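Long-range contact in EH1AB1 (Metagenome, PDB 6I8F), which hydrolyses esters, probably through the serine-based chemistry common to alpha/beta hydrolases: residues A[80-85]-A[109-114]. Numbering follows the deposited sequence.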
loop_
_atom_site.group_PDB
_atom_site.type_symbol
_atom_site.label_atom_id
_atom_site.label_comp_id
_atom_site.label_asym_id
_atom_site.label_seq_id
_atom_site.Cartn_x
_atom_site.Cartn_y
_atom_site.Cartn_z
ATOM N N ARG A 80 -3.995 21.001 -22.566
ATOM C CA ARG A 80 -3.349 21.825 -21.590
ATOM C C ARG A 80 -2.885 20.939 -20.429
ATOM O O ARG A 80 -3.501 19.919 -20.107
ATOM C CB ARG A 80 -4.311 22.926 -21.143
ATOM C CG ARG A 80 -4.576 23.968 -22.223
ATOM C CD ARG A 80 -5.666 24.936 -21.808
ATOM N NE ARG A 80 -6.929 24.245 -21.571
ATOM C CZ ARG A 80 -8.024 24.806 -21.067
ATOM N NH1 ARG A 80 -8.033 26.094 -20.763
ATOM N NH2 ARG A 80 -9.109 24.078 -20.872
ATOM N N PHE A 81 -1.798 21.359 -19.789
ATOM C CA PHE A 81 -1.273 20.658 -18.630
ATOM C C PHE A 81 -0.866 21.683 -17.568
ATOM O O PHE A 81 -0.650 22.872 -17.864
ATOM C CB PHE A 81 -0.091 19.779 -19.034
ATOM C CG PHE A 81 1.046 20.549 -19.651
ATOM C CD1 PHE A 81 1.964 21.212 -18.849
ATOM C CD2 PHE A 81 1.175 20.643 -21.027
ATOM C CE1 PHE A 81 2.997 21.946 -19.416
ATOM C CE2 PHE A 81 2.219 21.362 -21.592
ATOM C CZ PHE A 81 3.124 22.021 -20.785
ATOM N N ARG A 82 -0.745 21.197 -16.330
ATOM C CA ARG A 82 -0.155 21.970 -15.263
ATOM C C ARG A 82 0.858 21.082 -14.534
ATOM O O ARG A 82 0.535 19.973 -14.128
ATOM C CB ARG A 82 -1.253 22.521 -14.357
ATOM C CG ARG A 82 -0.714 23.242 -13.130
ATOM C CD ARG A 82 -1.817 23.922 -12.367
ATOM N NE ARG A 82 -2.495 24.932 -13.160
ATOM C CZ ARG A 82 -3.693 25.423 -12.866
ATOM N NH1 ARG A 82 -4.272 25.111 -11.719
ATOM N NH2 ARG A 82 -4.323 26.199 -13.731
ATOM N N ARG A 83 2.099 21.558 -14.446
ATOM C CA ARG A 83 3.182 20.838 -13.795
ATOM C C ARG A 83 3.365 21.398 -12.388
ATOM O O ARG A 83 3.344 22.623 -12.189
ATOM C CB ARG A 83 4.511 20.963 -14.547
ATOM C CG ARG A 83 4.400 20.720 -16.042
ATOM C CD ARG A 83 5.742 20.380 -16.653
ATOM N NE ARG A 83 6.605 21.540 -16.745
ATOM C CZ ARG A 83 7.926 21.519 -16.620
ATOM N NH1 ARG A 83 8.534 20.505 -16.021
ATOM N NH2 ARG A 83 8.635 22.529 -17.088
ATOM N N TYR A 84 3.530 20.481 -11.432
ATOM C CA TYR A 84 3.774 20.817 -10.056
ATOM C C TYR A 84 5.128 20.234 -9.631
ATOM O O TYR A 84 5.336 19.018 -9.705
ATOM C CB TYR A 84 2.676 20.240 -9.169
ATOM C CG TYR A 84 1.262 20.594 -9.545
ATOM C CD1 TYR A 84 0.551 19.854 -10.483
ATOM C CD2 TYR A 84 0.602 21.628 -8.903
ATOM C CE1 TYR A 84 -0.770 20.150 -10.788
ATOM C CE2 TYR A 84 -0.715 21.937 -9.201
ATOM C CZ TYR A 84 -1.410 21.191 -10.137
ATOM O OH TYR A 84 -2.714 21.499 -10.412
ATOM N N ARG A 85 6.040 21.114 -9.213
ATOM C CA ARG A 85 7.347 20.711 -8.724
ATOM C C ARG A 85 7.259 20.612 -7.207
ATOM O O ARG A 85 6.843 21.572 -6.556
ATOM C CB ARG A 85 8.404 21.713 -9.191
ATOM C CG ARG A 85 9.821 21.363 -8.765
ATOM C CD ARG A 85 10.864 22.117 -9.566
ATOM N NE ARG A 85 12.161 21.554 -9.281
ATOM C CZ ARG A 85 12.760 20.583 -9.967
ATOM N NH1 ARG A 85 12.355 20.239 -11.179
ATOM N NH2 ARG A 85 13.797 19.978 -9.415
ATOM N N ASN A 109 -11.566 19.429 -14.055
ATOM C CA ASN A 109 -10.510 20.041 -14.860
ATOM C C ASN A 109 -9.275 20.140 -13.959
ATOM O O ASN A 109 -9.275 19.615 -12.832
ATOM C CB ASN A 109 -10.951 21.405 -15.415
ATOM C CG ASN A 109 -11.458 22.313 -14.317
ATOM O OD1 ASN A 109 -10.766 22.524 -13.327
ATOM N ND2 ASN A 109 -12.691 22.788 -14.434
ATOM N N ILE A 110 -8.246 20.844 -14.422
ATOM C CA ILE A 110 -7.027 20.986 -13.641
ATOM C C ILE A 110 -7.341 21.660 -12.286
ATOM O O ILE A 110 -6.759 21.275 -11.257
ATOM C CB ILE A 110 -5.934 21.691 -14.466
ATOM C CG1 ILE A 110 -5.479 20.769 -15.607
ATOM C CG2 ILE A 110 -4.766 22.119 -13.580
ATOM C CD1 ILE A 110 -4.468 21.378 -16.561
ATOM N N GLU A 111 -8.299 22.598 -12.253
ATOM C CA GLU A 111 -8.530 23.384 -11.047
ATOM C C GLU A 111 -9.250 22.565 -9.965
ATOM O O GLU A 111 -9.048 22.826 -8.793
ATOM C CB GLU A 111 -9.344 24.649 -11.327
ATOM C CG GLU A 111 -8.671 25.613 -12.272
ATOM C CD GLU A 111 -7.317 26.153 -11.840
ATOM O OE1 GLU A 111 -6.991 26.123 -10.634
ATOM O OE2 GLU A 111 -6.592 26.601 -12.725
ATOM N N THR A 112 -10.131 21.639 -10.360
ATOM C CA THR A 112 -10.946 20.861 -9.402
ATOM C C THR A 112 -10.058 19.920 -8.572
ATOM O O THR A 112 -10.461 19.488 -7.495
ATOM C CB THR A 112 -12.062 20.092 -10.124
ATOM O OG1 THR A 112 -11.479 19.233 -11.106
ATOM C CG2 THR A 112 -13.065 21.004 -10.800
ATOM N N HIS A 113 -8.867 19.592 -9.084
ATOM C CA HIS A 113 -7.960 18.615 -8.460
ATOM C C HIS A 113 -6.587 19.238 -8.156
ATOM O O HIS A 113 -5.639 18.527 -7.874
ATOM C CB HIS A 113 -7.829 17.390 -9.376
ATOM C CG HIS A 113 -9.056 16.534 -9.401
ATOM N ND1 HIS A 113 -10.262 16.976 -9.945
ATOM C CD2 HIS A 113 -9.268 15.277 -8.949
ATOM C CE1 HIS A 113 -11.159 16.012 -9.829
ATOM N NE2 HIS A 113 -10.570 14.953 -9.218
ATOM N N ASP A 114 -6.505 20.572 -8.185
ATOM C CA ASP A 114 -5.251 21.331 -8.033
ATOM C C ASP A 114 -4.617 21.117 -6.647
ATOM O O ASP A 114 -3.424 20.829 -6.553
ATOM C CB ASP A 114 -5.503 22.815 -8.300
ATOM C CG ASP A 114 -4.272 23.674 -8.091
ATOM O OD1 ASP A 114 -3.404 23.668 -8.984
ATOM O OD2 ASP A 114 -4.180 24.314 -7.019
HETATM O O HOH W 1 -4.898 19.466 -11.271
#
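Arg82, on strand 78-85 of the alpha/beta hydrolase sheet, reaches over Ile110 to Glu111 of the following loop and to Asp114, the first residue of helix 114-124. The packed part is formed by Ile110. Isoleucine suits this place because its short CG2 branch lies against one guanidinium face, 3.5 Å from Arg82 CZ, while its longer arm carries CD1 to the strand backbone, 3.7 Å from Arg82 N. With CG anti to the backbone N (chi1 175°) and a bend at chi3, Arg82 swings its flat end over that methyl. NH1 and NH2 then grip Glu111 end-on, NH1 lying 3.1 Å from OE1 and NH2 very close to OE2, but the carboxylate is twisted 52° from the guanidinium plane. Glutamate is long enough to bend back from a CB that points away. NH1 also meets Asp114 OD1 at 3.2 Å, while NE is held by Asn69. On the buried side, tyrosine places a hydroxyl at its ring edge: Tyr84 OH donates to the same OD1 at 2.7 Å, from the opposite carboxylate face to NH1. Short Asp114 thus gives OD1 to both donors and OD2 to Arg118. Outward, Glu111 and Arg82 are partly exposed yet joined by charge; only Arg80 is loose, its side chain turned to Asp132. A methionine in place of Arg82 would probably leave Glu111 without its mate and Asp114 with one fewer positive partner. This salt-bridge network ties strand to helix start; the guanidinium probably offsets the acids' repulsion and, with Arg118, is likely to favour their ionised forms.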